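Local coordinates for major capsid protein (PDB 4P25) that forms the norovirus capsid and, through its protruding domain, binds fucosylated histo-blood group antigens such as Lewis Y, at residues T9-V23 with V219-F231. Sequence-based numbering, arbitrary orientation.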
# COMPACT_ATOMS: atom_id res chain seq x y z
N THR A 9 -6.79 -19.40 -6.12
CA THR A 9 -5.38 -19.35 -5.81
C THR A 9 -5.21 -18.34 -4.68
O THR A 9 -6.14 -17.61 -4.35
CB THR A 9 -4.52 -18.92 -7.01
OG1 THR A 9 -4.94 -17.62 -7.47
CG2 THR A 9 -4.64 -19.92 -8.16
N VAL A 10 -4.02 -18.32 -4.08
CA VAL A 10 -3.66 -17.28 -3.14
C VAL A 10 -2.40 -16.61 -3.70
O VAL A 10 -1.74 -17.18 -4.57
CB VAL A 10 -3.42 -17.84 -1.72
CG1 VAL A 10 -4.72 -18.39 -1.15
CG2 VAL A 10 -2.33 -18.90 -1.73
N PRO A 11 -2.08 -15.38 -3.22
CA PRO A 11 -0.95 -14.65 -3.79
C PRO A 11 0.38 -15.40 -3.80
O PRO A 11 0.83 -15.89 -2.76
CB PRO A 11 -0.86 -13.42 -2.90
CG PRO A 11 -2.26 -13.17 -2.49
CD PRO A 11 -2.86 -14.54 -2.29
N ASN A 12 0.99 -15.49 -4.98
CA ASN A 12 2.32 -16.07 -5.14
C ASN A 12 3.38 -15.02 -4.81
O ASN A 12 4.13 -14.55 -5.68
CB ASN A 12 2.49 -16.59 -6.57
CG ASN A 12 3.86 -17.18 -6.84
OD1 ASN A 12 4.52 -17.68 -5.93
ND2 ASN A 12 4.30 -17.10 -8.09
N ILE A 13 3.41 -14.63 -3.53
CA ILE A 13 4.26 -13.56 -3.03
C ILE A 13 4.74 -13.98 -1.65
O ILE A 13 3.94 -14.42 -0.83
CB ILE A 13 3.47 -12.24 -2.88
CG1 ILE A 13 2.94 -11.76 -4.23
CG2 ILE A 13 4.34 -11.17 -2.25
CD1 ILE A 13 1.99 -10.57 -4.13
N PRO A 14 6.05 -13.86 -1.38
CA PRO A 14 6.54 -14.25 -0.05
C PRO A 14 5.94 -13.37 1.04
O PRO A 14 5.64 -12.20 0.78
CB PRO A 14 8.05 -14.01 -0.14
CG PRO A 14 8.36 -13.98 -1.59
CD PRO A 14 7.14 -13.40 -2.25
N LEU A 15 5.76 -13.94 2.22
CA LEU A 15 5.06 -13.27 3.31
C LEU A 15 5.64 -11.91 3.66
O LEU A 15 4.89 -10.96 3.93
CB LEU A 15 5.01 -14.17 4.55
CG LEU A 15 4.12 -13.69 5.70
CD1 LEU A 15 2.73 -13.33 5.20
CD2 LEU A 15 4.04 -14.76 6.77
N ASN A 16 6.97 -11.78 3.64
CA ASN A 16 7.59 -10.51 3.97
C ASN A 16 7.47 -9.44 2.87
O ASN A 16 7.88 -8.29 3.07
CB ASN A 16 9.05 -10.68 4.44
CG ASN A 16 9.93 -11.38 3.43
OD1 ASN A 16 9.49 -11.74 2.34
ND2 ASN A 16 11.20 -11.58 3.79
N ASN A 17 6.90 -9.82 1.73
CA ASN A 17 6.51 -8.86 0.68
C ASN A 17 5.00 -8.59 0.68
O ASN A 17 4.46 -8.01 -0.27
CB ASN A 17 6.94 -9.34 -0.71
CG ASN A 17 8.38 -8.97 -1.05
OD1 ASN A 17 8.95 -8.05 -0.47
ND2 ASN A 17 8.95 -9.68 -2.02
N LEU A 18 4.31 -9.00 1.74
CA LEU A 18 2.87 -8.75 1.87
C LEU A 18 2.59 -7.65 2.89
O LEU A 18 3.28 -7.55 3.90
CB LEU A 18 2.14 -10.03 2.27
CG LEU A 18 2.15 -11.13 1.21
CD1 LEU A 18 1.43 -12.37 1.70
CD2 LEU A 18 1.53 -10.60 -0.08
N ALA A 19 1.57 -6.84 2.61
CA ALA A 19 1.20 -5.73 3.49
C ALA A 19 0.22 -6.12 4.59
O ALA A 19 -0.63 -6.98 4.41
CB ALA A 19 0.61 -4.58 2.66
N ASN A 20 0.36 -5.47 5.74
CA ASN A 20 -0.66 -5.54 6.78
C ASN A 20 -1.95 -4.90 6.25
O ASN A 20 -1.91 -3.94 5.46
CB ASN A 20 -0.17 -4.79 8.03
CG ASN A 20 -0.89 -5.22 9.29
OD1 ASN A 20 -2.05 -4.86 9.52
ND2 ASN A 20 -0.19 -5.97 10.14
N SER A 21 -3.08 -5.44 6.69
CA SER A 21 -4.37 -4.93 6.25
C SER A 21 -5.01 -3.97 7.24
O SER A 21 -6.10 -3.45 6.98
CB SER A 21 -5.31 -6.10 5.97
OG SER A 21 -5.41 -6.97 7.09
N ARG A 22 -4.35 -3.73 8.37
CA ARG A 22 -4.88 -2.83 9.41
C ARG A 22 -4.03 -1.58 9.65
O ARG A 22 -4.52 -0.58 10.17
CB ARG A 22 -5.14 -3.58 10.72
CG ARG A 22 -6.28 -4.60 10.62
CD ARG A 22 -6.49 -5.36 11.93
NE ARG A 22 -7.11 -4.54 12.96
CZ ARG A 22 -6.72 -4.48 14.23
NH1 ARG A 22 -5.69 -5.20 14.66
NH2 ARG A 22 -7.37 -3.71 15.09
N VAL A 23 -2.75 -1.64 9.26
CA VAL A 23 -1.88 -0.47 9.28
C VAL A 23 -1.02 -0.48 8.02
O VAL A 23 -0.81 -1.54 7.43
CB VAL A 23 -0.97 -0.41 10.54
CG1 VAL A 23 -1.77 -0.02 11.79
CG2 VAL A 23 -0.20 -1.72 10.73
N VAL A 219 1.19 -4.76 15.35
CA VAL A 219 -0.23 -4.77 15.01
C VAL A 219 -0.60 -6.07 14.29
O VAL A 219 0.03 -6.42 13.29
CB VAL A 219 -0.59 -3.58 14.10
CG1 VAL A 219 -2.05 -3.65 13.67
CG2 VAL A 219 -0.30 -2.26 14.81
N PRO A 220 -1.61 -6.79 14.80
CA PRO A 220 -2.06 -8.01 14.13
C PRO A 220 -3.10 -7.74 13.06
O PRO A 220 -3.84 -6.77 13.14
CB PRO A 220 -2.72 -8.79 15.28
CG PRO A 220 -3.33 -7.69 16.13
CD PRO A 220 -2.34 -6.54 16.06
N CYS A 221 -3.15 -8.61 12.05
CA CYS A 221 -4.29 -8.64 11.14
C CYS A 221 -4.54 -10.10 10.76
O CYS A 221 -3.68 -10.95 10.98
CB CYS A 221 -4.05 -7.76 9.90
SG CYS A 221 -2.80 -8.37 8.73
N THR A 222 -5.71 -10.38 10.20
CA THR A 222 -6.06 -11.77 9.89
C THR A 222 -5.92 -12.16 8.42
O THR A 222 -5.95 -13.34 8.10
CB THR A 222 -7.46 -12.13 10.42
OG1 THR A 222 -8.37 -11.08 10.07
CG2 THR A 222 -7.43 -12.29 11.94
N LEU A 223 -5.80 -11.18 7.53
CA LEU A 223 -5.42 -11.45 6.13
C LEU A 223 -4.44 -10.39 5.66
O LEU A 223 -4.67 -9.20 5.85
CB LEU A 223 -6.63 -11.43 5.20
CG LEU A 223 -7.62 -12.59 5.21
CD1 LEU A 223 -8.80 -12.25 4.32
CD2 LEU A 223 -6.95 -13.87 4.73
N PRO A 224 -3.33 -10.82 5.03
CA PRO A 224 -2.47 -9.83 4.37
C PRO A 224 -3.30 -9.09 3.33
O PRO A 224 -4.20 -9.68 2.73
CB PRO A 224 -1.40 -10.69 3.69
CG PRO A 224 -1.41 -11.99 4.45
CD PRO A 224 -2.85 -12.20 4.82
N GLN A 225 -3.02 -7.81 3.12
CA GLN A 225 -3.87 -7.01 2.22
C GLN A 225 -3.95 -7.57 0.80
O GLN A 225 -5.01 -7.56 0.18
CB GLN A 225 -3.43 -5.55 2.19
CG GLN A 225 -4.37 -4.67 1.36
CD GLN A 225 -5.78 -4.65 1.91
OE1 GLN A 225 -5.98 -4.76 3.12
NE2 GLN A 225 -6.77 -4.52 1.02
N GLU A 226 -2.83 -8.09 0.30
CA GLU A 226 -2.83 -8.63 -1.06
C GLU A 226 -3.71 -9.87 -1.21
O GLU A 226 -4.18 -10.17 -2.31
CB GLU A 226 -1.40 -8.90 -1.56
CG GLU A 226 -0.61 -7.63 -1.87
CD GLU A 226 0.02 -6.99 -0.64
OE1 GLU A 226 -0.16 -7.52 0.48
OE2 GLU A 226 0.69 -5.95 -0.79
N PHE A 227 -3.95 -10.58 -0.11
CA PHE A 227 -4.93 -11.68 -0.12
C PHE A 227 -6.32 -11.12 -0.39
O PHE A 227 -7.08 -11.67 -1.18
CB PHE A 227 -4.93 -12.45 1.20
CG PHE A 227 -3.91 -13.56 1.28
CD1 PHE A 227 -2.56 -13.28 1.16
CD2 PHE A 227 -4.30 -14.87 1.52
CE1 PHE A 227 -1.62 -14.29 1.25
CE2 PHE A 227 -3.36 -15.89 1.61
CZ PHE A 227 -2.02 -15.60 1.48
N VAL A 228 -6.66 -10.02 0.28
CA VAL A 228 -7.94 -9.36 0.08
C VAL A 228 -8.15 -8.96 -1.39
O VAL A 228 -9.16 -9.31 -1.99
CB VAL A 228 -8.09 -8.12 0.98
CG1 VAL A 228 -9.34 -7.35 0.62
CG2 VAL A 228 -8.12 -8.53 2.44
N SER A 229 -7.19 -8.24 -1.96
CA SER A 229 -7.35 -7.83 -3.36
C SER A 229 -7.36 -9.02 -4.31
O SER A 229 -8.06 -9.01 -5.31
CB SER A 229 -6.31 -6.78 -3.77
OG SER A 229 -4.99 -7.25 -3.60
N HIS A 230 -6.61 -10.06 -3.98
CA HIS A 230 -6.61 -11.30 -4.77
C HIS A 230 -8.02 -11.90 -4.82
O HIS A 230 -8.51 -12.25 -5.90
CB HIS A 230 -5.63 -12.31 -4.17
CG HIS A 230 -5.26 -13.43 -5.09
ND1 HIS A 230 -4.30 -13.31 -6.07
CD2 HIS A 230 -5.70 -14.71 -5.16
CE1 HIS A 230 -4.18 -14.46 -6.71
NE2 HIS A 230 -5.01 -15.32 -6.18
N PHE A 231 -8.67 -12.01 -3.67
CA PHE A 231 -10.01 -12.59 -3.62
C PHE A 231 -11.04 -11.72 -4.35
O PHE A 231 -11.89 -12.24 -5.07
CB PHE A 231 -10.46 -12.84 -2.17
CG PHE A 231 -9.56 -13.76 -1.40
CD1 PHE A 231 -8.80 -14.73 -2.06
CD2 PHE A 231 -9.46 -13.67 -0.02
CE1 PHE A 231 -7.97 -15.57 -1.35
CE2 PHE A 231 -8.62 -14.51 0.69
CZ PHE A 231 -7.87 -15.46 0.02
O HOH W 1 -7.88 -3.89 4.87
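Thr9 OG1 and His230 NE2 lie 2.6 Å apart in a hydrogen bond in which either could be the donor, the hydroxyl sitting at the edge of the imidazole and in its plane. With CG anti to the backbone N (chi1 -163°), the His230 ring swings out along Pro11, which brings NE2 to Thr9. Nearer the start of helix 225-234, the hydroxyl OG of Ser21, placed between its own backbone N and carbonyl carbon (chi1 54°), gives its proton to Leu223 O at 2.7 Å, lying in the plane of that carbonyl, while Ser21 N points at Cys221 SG along a long but nearly straight bond. Two residues earlier, Ala19 makes two bonds on consecutive peptides, each with an N-H...acceptor angle of 167°: its carbonyl O accepts from Gln225 N at 2.8 Å, and its own N donates to Glu226 OE1 on the syn side of the carboxylate. OE2 of Glu226 turns to Ser60 of the second subunit, so the same carboxylate joins loop, helix and dimer interface. A water links Ser21 O with Gln225 OE1, and NE2 of Gln225 donates to the carbonyl oxygens of Pro58 and Val59.

Further along the helix the contact is largely apolar. Pro11 lays CD over the centre of the Phe227 ring, 3.7 Å from the centroid, and also covers a face of His230; Leu18 CD1 meets Phe227 at the ring edge. At the opposite end Arg22 NH1 reaches Pro220 O, its NE being paired with Asp103. Asn20 OD1 accepts Arg22 N in an Asx turn, while Asn20 ND2 donates to Val219 O at 3.2 Å, from above that carbonyl's plane. The whole illustrates how a largely irregular N-terminal segment is clamped across a strand-loop-helix unit in the norovirus P domain, with none of the touching residues among those that line the glycan pocket.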